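Local atomic coordinates of sugar phosphate isomerase/epimerase (Parabacteroides distasonis, PDB entry 3OBE), a protein that probably acts as an isomerase or epimerase on a sugar or sugar phosphate, built as a TIM barrel of the xylose isomerase-like family. Residues A[114-119]-A[129-134]; A[218-223]-A[277-282]. All coordinates share one frame; numbering follows the deposited sequence.

Contact 1. Residues A[114-119]-A[129-134]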
ATOM      1  N   GLU A 114      -0.571 -20.768  -6.487  1.00 21.15           N
ATOM      2  CA  GLU A 114      -2.016 -21.082  -6.288  1.00 23.09           C
ATOM      3  C   GLU A 114      -2.716 -20.002  -5.490  1.00 21.41           C
ATOM      4  O   GLU A 114      -3.821 -19.585  -5.850  1.00 22.46           O
ATOM      5  CB  GLU A 114      -2.232 -22.461  -5.639  1.00 24.88           C
ATOM      6  CG  GLU A 114      -1.851 -23.603  -6.550  1.00 30.80           C
ATOM      7  CD  GLU A 114      -2.547 -23.550  -7.933  1.00 37.92           C
ATOM      8  OE1 GLU A 114      -3.782 -23.299  -7.967  1.00 41.65           O
ATOM      9  OE2 GLU A 114      -1.854 -23.715  -8.976  1.00 40.81           O
ATOM     10  N   PHE A 115      -2.047 -19.501  -4.452  1.00 20.18           N
ATOM     11  CA  PHE A 115      -2.568 -18.401  -3.661  1.00 18.01           C
ATOM     12  C   PHE A 115      -2.836 -17.213  -4.566  1.00 17.75           C
ATOM     13  O   PHE A 115      -3.921 -16.610  -4.529  1.00 17.75           O
ATOM     14  CB  PHE A 115      -1.582 -17.969  -2.566  1.00 16.64           C
ATOM     15  CG  PHE A 115      -1.997 -16.715  -1.856  1.00 17.63           C
ATOM     16  CD1 PHE A 115      -2.851 -16.774  -0.763  1.00 18.41           C
ATOM     17  CD2 PHE A 115      -1.570 -15.455  -2.304  1.00 16.49           C
ATOM     18  CE1 PHE A 115      -3.282 -15.610  -0.127  1.00 18.28           C
ATOM     19  CE2 PHE A 115      -1.976 -14.295  -1.685  1.00 18.48           C
ATOM     20  CZ  PHE A 115      -2.859 -14.356  -0.596  1.00 17.86           C
ATOM     21  N   TRP A 116      -1.818 -16.830  -5.332  1.00 16.49           N
ATOM     22  CA  TRP A 116      -1.933 -15.597  -6.133  1.00 16.18           C
ATOM     23  C   TRP A 116      -2.930 -15.734  -7.280  1.00 17.14           C
ATOM     24  O   TRP A 116      -3.588 -14.765  -7.636  1.00 19.43           O
ATOM     25  CB  TRP A 116      -0.558 -15.121  -6.596  1.00 15.65           C
ATOM     26  CG  TRP A 116       0.246 -14.548  -5.463  1.00 14.63           C
ATOM     27  CD1 TRP A 116       1.356 -15.072  -4.887  1.00 14.56           C
ATOM     28  CD2 TRP A 116      -0.061 -13.365  -4.708  1.00 12.99           C
ATOM     29  NE1 TRP A 116       1.776 -14.306  -3.838  1.00 14.55           N
ATOM     30  CE2 TRP A 116       0.928 -13.242  -3.703  1.00 14.33           C
ATOM     31  CE3 TRP A 116      -1.052 -12.389  -4.788  1.00 14.18           C
ATOM     32  CZ2 TRP A 116       0.943 -12.176  -2.806  1.00 14.76           C
ATOM     33  CZ3 TRP A 116      -1.063 -11.377  -3.891  1.00 15.84           C
ATOM     34  CH2 TRP A 116      -0.070 -11.277  -2.878  1.00 14.58           C
ATOM     35  N   LYS A 117      -3.036 -16.937  -7.862  1.00 19.22           N
ATOM     36  CA  LYS A 117      -4.012 -17.168  -8.943  1.00 19.69           C
ATOM     37  C   LYS A 117      -5.437 -16.977  -8.398  1.00 20.67           C
ATOM     38  O   LYS A 117      -6.274 -16.257  -8.979  1.00 18.47           O
ATOM     39  CB  LYS A 117      -3.832 -18.547  -9.580  1.00 21.92           C
ATOM     40  CG  LYS A 117      -2.655 -18.689 -10.462  1.00 25.19           C
ATOM     41  CD  LYS A 117      -2.495 -20.152 -10.887  1.00 32.02           C
ATOM     42  CE  LYS A 117      -1.347 -20.347 -11.875  1.00 36.28           C
ATOM     43  NZ  LYS A 117      -1.414 -21.713 -12.478  1.00 39.14           N
ATOM     44  N   LYS A 118      -5.741 -17.617  -7.280  1.00 20.04           N
ATOM     45  CA  LYS A 118      -7.081 -17.503  -6.744  1.00 21.11           C
ATOM     46  C   LYS A 118      -7.382 -16.086  -6.306  1.00 19.44           C
ATOM     47  O   LYS A 118      -8.484 -15.527  -6.596  1.00 19.22           O
ATOM     48  CB  LYS A 118      -7.285 -18.493  -5.584  1.00 23.12           C
ATOM     49  CG  LYS A 118      -8.606 -18.324  -4.906  1.00 28.39           C
ATOM     50  CD  LYS A 118      -8.883 -19.444  -3.891  1.00 35.55           C
ATOM     51  CE  LYS A 118     -10.289 -19.324  -3.299  1.00 38.11           C
ATOM     52  NZ  LYS A 118     -11.333 -19.380  -4.354  1.00 38.94           N
ATOM     53  N   ALA A 119      -6.402 -15.464  -5.639  1.00 18.04           N
ATOM     54  CA  ALA A 119      -6.578 -14.100  -5.181  1.00 16.70           C
ATOM     55  C   ALA A 119      -6.815 -13.158  -6.362  1.00 17.39           C
ATOM     56  O   ALA A 119      -7.634 -12.256  -6.244  1.00 17.39           O
ATOM     57  CB  ALA A 119      -5.388 -13.613  -4.350  1.00 15.64           C
ATOM     58  N   SER A 129      -7.055  -2.091  -9.273  1.00 16.71           N
ATOM     59  CA  SER A 129      -5.908  -1.896 -10.128  1.00 17.54           C
ATOM     60  C   SER A 129      -4.622  -2.534  -9.603  1.00 16.64           C
ATOM     61  O   SER A 129      -3.743  -2.857 -10.403  1.00 17.68           O
ATOM     62  CB  SER A 129      -5.634  -0.420 -10.356  1.00 18.58           C
ATOM     63  OG  SER A 129      -6.739   0.118 -11.063  1.00 20.74           O
ATOM     64  N   CYS A 130      -4.498  -2.640  -8.290  1.00 15.13           N
ATOM     65  CA  CYS A 130      -3.295  -3.111  -7.663  1.00 14.47           C
ATOM     66  C   CYS A 130      -3.578  -4.173  -6.587  1.00 13.61           C
ATOM     67  O   CYS A 130      -4.572  -4.103  -5.879  1.00 14.64           O
ATOM     68  CB  CYS A 130      -2.559  -1.956  -6.984  1.00 14.62           C
ATOM     69  SG  CYS A 130      -2.280  -0.554  -8.106  1.00 17.98           S
HETATM   70  N   MSE A 131      -2.645  -5.092  -6.437  1.00 13.73           N
HETATM   71  CA  MSE A 131      -2.664  -6.070  -5.294  1.00 13.14           C
HETATM   72  C   MSE A 131      -1.295  -6.011  -4.670  1.00 13.03           C
HETATM   73  O   MSE A 131      -0.300  -6.130  -5.379  1.00 13.47           O
HETATM   74  CB  MSE A 131      -2.968  -7.459  -5.808  1.00 13.72           C
HETATM   75  CG  MSE A 131      -4.384  -7.684  -6.257  1.00 14.51           C
HETATM   76 SE   MSE A 131      -4.562  -9.256  -7.425  0.75 15.96          SE
HETATM   77  CE  MSE A 131      -4.058 -10.627  -6.139  1.00 14.59           C
ATOM     78  N   VAL A 132      -1.221  -5.816  -3.358  1.00 12.12           N
ATOM     79  CA  VAL A 132       0.039  -5.485  -2.707  1.00 10.87           C
ATOM     80  C   VAL A 132       0.241  -6.379  -1.491  1.00 11.35           C
ATOM     81  O   VAL A 132      -0.671  -6.504  -0.651  1.00 12.67           O
ATOM     82  CB  VAL A 132       0.027  -4.024  -2.274  1.00 11.96           C
ATOM     83  CG1 VAL A 132       1.270  -3.637  -1.329  1.00 11.36           C
ATOM     84  CG2 VAL A 132       0.006  -3.157  -3.523  1.00 12.42           C
ATOM     85  N   GLN A 133       1.425  -6.979  -1.397  1.00 11.04           N
ATOM     86  CA  GLN A 133       1.850  -7.683  -0.217  1.00 11.13           C
ATOM     87  C   GLN A 133       2.583  -6.744   0.714  1.00 12.34           C
ATOM     88  O   GLN A 133       3.576  -6.167   0.307  1.00 12.11           O
ATOM     89  CB  GLN A 133       2.748  -8.866  -0.542  1.00 12.46           C
ATOM     90  CG  GLN A 133       3.220  -9.630   0.732  1.00 11.08           C
ATOM     91  CD  GLN A 133       3.776 -10.994   0.455  1.00 14.64           C
ATOM     92  OE1 GLN A 133       3.372 -11.666  -0.494  1.00 13.24           O
ATOM     93  NE2 GLN A 133       4.702 -11.449   1.309  1.00 12.07           N
ATOM     94  N   PRO A 134       2.126  -6.649   1.986  1.00 12.83           N
ATOM     95  CA  PRO A 134       2.755  -5.675   2.909  1.00 12.64           C
ATOM     96  C   PRO A 134       3.549  -6.340   4.022  1.00 12.59           C
ATOM     97  O   PRO A 134       3.801  -5.735   5.069  1.00 13.55           O
ATOM     98  CB  PRO A 134       1.523  -4.974   3.487  1.00 12.60           C
ATOM     99  CG  PRO A 134       0.550  -6.110   3.670  1.00 13.74           C
ATOM    100  CD  PRO A 134       0.752  -6.991   2.416  1.00 13.39           C
TER
HETATM  101  O   HOH W   1       4.008 -14.099  -1.879  1.00 15.85           O
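Helix-on-strand packing in the wall of a TIM barrel joins Trp116 and Ala119 of helix 109-126 to Met131 and Gln133 of strand 130-133, the next strand in the chain. The axes of the helix and strand segments approach to 11.5 Å and run nearly antiparallel, at 147° between their directions, as expected where a barrel helix returns the chain to its following strand. Selenomethionine Met131 spans the gap: its chain bends at the last torsion (chi3 65°), which brings the methyl CE to 3.7 Å from Ala119 CB. The same methyl sits at the edge of the Trp116 indole, 3.7 Å from CE3, so it lies between the indole edge and the Ala119 methyl. Further along that rim, Gln133 OE1 lies 3.4 Å from Trp116 CZ2, its amide within 12° of the ring plane. One water bridges the two polar groups, accepting from Trp116 NE1 at 3.0 Å and donating to Gln133 OE1 at 2.9 Å, while Gln133 NE2 bonds to Tyr104 OH and Ser135 O. CD2 of Phe115 covers one indole face. Trp166 of strand 165-169 meets Trp116 edge-to-face, and helix 142-160 closes the layer through Ala155, Phe152 and Thr159.

Contact 2. Residues A[218-223]-A[277-282]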
ATOM      1  N   ASP A 218       6.505   3.062   1.457  1.00 12.25           N
ATOM      2  CA  ASP A 218       6.064   3.680   2.736  1.00 11.51           C
ATOM      3  C   ASP A 218       7.059   4.743   3.154  1.00 12.93           C
ATOM      4  O   ASP A 218       8.149   4.439   3.615  1.00 13.94           O
ATOM      5  CB  ASP A 218       5.826   2.708   3.862  1.00 12.24           C
ATOM      6  CG  ASP A 218       4.892   3.325   4.889  1.00 11.36           C
ATOM      7  OD1 ASP A 218       5.347   4.345   5.488  1.00 13.61           O
ATOM      8  OD2 ASP A 218       3.726   2.857   5.030  1.00 13.23           O
ATOM      9  N   VAL A 219       6.704   6.007   2.898  1.00 13.03           N
ATOM     10  CA  VAL A 219       7.654   7.074   3.121  1.00 14.03           C
ATOM     11  C   VAL A 219       7.958   7.222   4.612  1.00 14.51           C
ATOM     12  O   VAL A 219       9.088   7.559   5.006  1.00 14.27           O
ATOM     13  CB  VAL A 219       7.205   8.390   2.469  1.00 15.43           C
ATOM     14  CG1 VAL A 219       7.177   8.207   0.966  1.00 17.28           C
ATOM     15  CG2 VAL A 219       5.842   8.883   3.039  1.00 14.15           C
ATOM     16  N   TYR A 220       6.963   6.972   5.460  1.00 14.75           N
ATOM     17  CA  TYR A 220       7.153   7.107   6.915  1.00 14.96           C
ATOM     18  C   TYR A 220       8.047   6.007   7.451  1.00 14.41           C
ATOM     19  O   TYR A 220       8.975   6.282   8.180  1.00 14.69           O
ATOM     20  CB  TYR A 220       5.826   7.036   7.640  1.00 14.28           C
ATOM     21  CG  TYR A 220       5.922   7.076   9.128  1.00 13.49           C
ATOM     22  CD1 TYR A 220       6.090   8.304   9.828  1.00 14.61           C
ATOM     23  CD2 TYR A 220       5.820   5.907   9.884  1.00 13.06           C
ATOM     24  CE1 TYR A 220       6.115   8.313  11.245  1.00 15.47           C
ATOM     25  CE2 TYR A 220       5.868   5.946  11.262  1.00 14.45           C
ATOM     26  CZ  TYR A 220       6.007   7.133  11.925  1.00 15.21           C
ATOM     27  OH  TYR A 220       6.050   7.157  13.287  1.00 15.79           O
ATOM     28  N   TRP A 221       7.765   4.757   7.100  1.00 12.71           N
ATOM     29  CA  TRP A 221       8.569   3.676   7.675  1.00 12.94           C
ATOM     30  C   TRP A 221       9.990   3.708   7.074  1.00 12.88           C
ATOM     31  O   TRP A 221      10.936   3.253   7.724  1.00 13.02           O
ATOM     32  CB  TRP A 221       7.898   2.317   7.462  1.00 13.53           C
ATOM     33  CG  TRP A 221       6.622   2.152   8.272  1.00 13.35           C
ATOM     34  CD1 TRP A 221       5.365   1.930   7.770  1.00 14.75           C
ATOM     35  CD2 TRP A 221       6.462   2.206   9.701  1.00 13.03           C
ATOM     36  NE1 TRP A 221       4.459   1.814   8.780  1.00 14.21           N
ATOM     37  CE2 TRP A 221       5.092   1.982   9.980  1.00 14.04           C
ATOM     38  CE3 TRP A 221       7.341   2.391  10.775  1.00 13.31           C
ATOM     39  CZ2 TRP A 221       4.585   1.987  11.281  1.00 15.35           C
ATOM     40  CZ3 TRP A 221       6.825   2.390  12.053  1.00 14.05           C
ATOM     41  CH2 TRP A 221       5.460   2.197  12.296  1.00 16.15           C
ATOM     42  N   ALA A 222      10.158   4.319   5.906  1.00 13.38           N
ATOM     43  CA  ALA A 222      11.499   4.568   5.371  1.00 12.70           C
ATOM     44  C   ALA A 222      12.255   5.577   6.264  1.00 13.33           C
ATOM     45  O   ALA A 222      13.373   5.298   6.724  1.00 12.13           O
ATOM     46  CB  ALA A 222      11.420   5.081   3.937  1.00 13.20           C
ATOM     47  N   VAL A 223      11.609   6.705   6.592  1.00 12.46           N
ATOM     48  CA  VAL A 223      12.224   7.663   7.562  1.00 12.79           C
ATOM     49  C   VAL A 223      12.526   7.018   8.929  1.00 12.14           C
ATOM     50  O   VAL A 223      13.610   7.249   9.504  1.00 13.01           O
ATOM     51  CB  VAL A 223      11.383   8.939   7.710  1.00 12.24           C
ATOM     52  CG1 VAL A 223      11.968   9.825   8.832  1.00 14.43           C
ATOM     53  CG2 VAL A 223      11.318   9.698   6.329  1.00 14.02           C
ATOM     54  N   GLU A 277      -2.382   6.200   5.438  1.00 12.24           N
ATOM     55  CA  GLU A 277      -2.590   5.292   6.559  1.00 12.89           C
ATOM     56  C   GLU A 277      -2.279   5.990   7.863  1.00 12.77           C
ATOM     57  O   GLU A 277      -1.326   6.769   7.946  1.00 13.88           O
ATOM     58  CB  GLU A 277      -1.762   4.024   6.434  1.00 13.13           C
ATOM     59  CG  GLU A 277      -2.108   2.998   7.557  1.00 13.85           C
ATOM     60  CD  GLU A 277      -1.760   1.551   7.254  1.00 16.68           C
ATOM     61  OE1 GLU A 277      -1.264   1.258   6.154  1.00 15.35           O
ATOM     62  OE2 GLU A 277      -2.025   0.720   8.156  1.00 15.55           O
ATOM     63  N   LEU A 278      -3.065   5.685   8.884  1.00 12.78           N
ATOM     64  CA  LEU A 278      -2.819   6.102  10.254  1.00 12.70           C
ATOM     65  C   LEU A 278      -2.855   4.892  11.177  1.00 14.21           C
ATOM     66  O   LEU A 278      -3.681   4.005  11.012  1.00 15.17           O
ATOM     67  CB  LEU A 278      -3.850   7.079  10.782  1.00 13.56           C
ATOM     68  CG  LEU A 278      -3.801   8.549  10.375  1.00 14.01           C
ATOM     69  CD1 LEU A 278      -4.009   8.775   8.906  1.00 16.18           C
ATOM     70  CD2 LEU A 278      -4.772   9.409  11.237  1.00 14.51           C
ATOM     71  N   GLU A 279      -1.907   4.888  12.099  1.00 14.24           N
ATOM     72  CA  GLU A 279      -1.933   3.957  13.212  0.50 14.69           C
ATOM     73  C   GLU A 279      -2.900   4.485  14.277  1.00 15.72           C
ATOM     74  O   GLU A 279      -3.454   5.575  14.139  1.00 15.13           O
ATOM     75  CB  GLU A 279      -0.515   3.726  13.732  0.50 14.86           C
ATOM     76  CG  GLU A 279       0.093   4.899  14.472  0.50 15.74           C
ATOM     77  CD  GLU A 279       1.532   4.624  14.835  0.50 15.64           C
ATOM     78  OE1 GLU A 279       2.398   4.761  13.954  0.50 16.34           O
ATOM     79  OE2 GLU A 279       1.770   4.239  16.012  0.50 16.34           O
ATOM     80  N   GLY A 280      -3.156   3.678  15.290  1.00 15.91           N
ATOM     81  CA  GLY A 280      -4.079   4.031  16.389  1.00 16.83           C
ATOM     82  C   GLY A 280      -3.564   5.229  17.158  1.00 17.80           C
ATOM     83  O   GLY A 280      -2.364   5.377  17.385  1.00 18.94           O
ATOM     84  N   ASP A 281      -4.470   6.151  17.490  1.00 18.62           N
ATOM     85  CA  ASP A 281      -4.108   7.340  18.248  1.00 19.10           C
ATOM     86  C   ASP A 281      -3.683   6.980  19.634  1.00 20.53           C
ATOM     87  O   ASP A 281      -4.219   6.052  20.246  1.00 20.83           O
ATOM     88  CB  ASP A 281      -5.302   8.313  18.331  1.00 19.19           C
ATOM     89  CG  ASP A 281      -4.908   9.683  18.808  1.00 19.59           C
ATOM     90  OD1 ASP A 281      -3.831  10.186  18.443  1.00 20.74           O
ATOM     91  OD2 ASP A 281      -5.668  10.305  19.563  1.00 16.97           O
ATOM     92  N   LYS A 282      -2.785   7.793  20.175  1.00 22.14           N
ATOM     93  CA  LYS A 282      -2.323   7.668  21.524  1.00 22.77           C
ATOM     94  C   LYS A 282      -2.984   8.667  22.473  1.00 22.96           C
ATOM     95  O   LYS A 282      -2.815   8.538  23.680  1.00 24.12           O
ATOM     96  CB  LYS A 282      -0.811   7.941  21.589  1.00 24.46           C
ATOM     97  CG  LYS A 282       0.040   6.967  20.754  1.00 26.43           C
ATOM     98  CD  LYS A 282       1.528   7.382  20.825  1.00 33.11           C
TER
HETATM   99  O   HOH W   2       1.427   3.101   5.973  1.00 15.34           O
HETATM  100  O   HOH W   3       5.136   5.129  14.630  1.00 19.37           O
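The rings of Tyr220 and Trp221, adjacent on helix 219-224, lean on each other in front of Glu279: Tyr220 CD2 stands 3.7 Å above one face of the Trp221 indole, over its centre, and the indole's CE2 in turn lies at the edge of the phenol ring. Neither ring touches the glutamate closely. Trp221 CH2 comes no nearer than 4.3 Å to Glu279 OE1, an oblique approach, and His171 meets the indole with the planes at about 45°. Lys246 makes a cation-pi contact with Tyr220 and also forms a salt bridge to Glu279 OE1, so one lysine serves both sides of the gap. Chi1 of Tyr220 (176°) sets CG opposite the backbone N, and the hydroxyl OH ends 4.4 Å from Glu279 OE1; a water joins the two, 2.6 Å from Tyr220 OH and donating to Glu279 OE1 at 2.8 Å. Arg248 NH1 is a further partner of that hydroxyl.

A second water bridge lies nearer the barrel strands. Its water donates to Asp218 OD2 at 2.5 Å and, over a longer 3.3 Å, to Glu277 OE1; the two carboxylate oxygens themselves stay 5.4 Å apart. Asp218 is also the N-cap of the helix: Trp221 N reaches OD1 in a nearly straight bond (168°), arriving from above the carboxylate plane, while OD2 takes a bond from His169 NE2. A phosphate ion, probably from the crystallisation liquor, lies near Trp221. Acids at or just after the ends of strands 213-218 and 273-276 thus meet His169, ending strand 165-169, and Lys246, just after strand 240-245, at the C-terminal ends of the barrel strands, where TIM barrels place their active sites. Water bridges Asp218 and Glu277, and Lys246 pairs with Glu279 and the Tyr220 ring, which is consistent with a polar, solvated pocket for a small ligand.

The two contacts are examples of how a barrel's packing layer differs from the strand-end region where its active site probably lies. Contact 1 is wholly buried and joins a helix to the strand that follows it in the chain; contact 2 is only partly buried, with 53 residues between its segments, and faces a start-of-helix turn with a loop after a strand. The centres of contact 1 and contact 2 are about 23 Å apart, on opposite sides of the chain's centre; the contacts share no element and do not touch. Apolar side chains in direct contact dominate contact 1, where a single water serves the polar edge. In contact 2 less surface is buried, and two waters bridge the segments, one between acids and one between Tyr220 and Glu279, both of which Lys246 also engages.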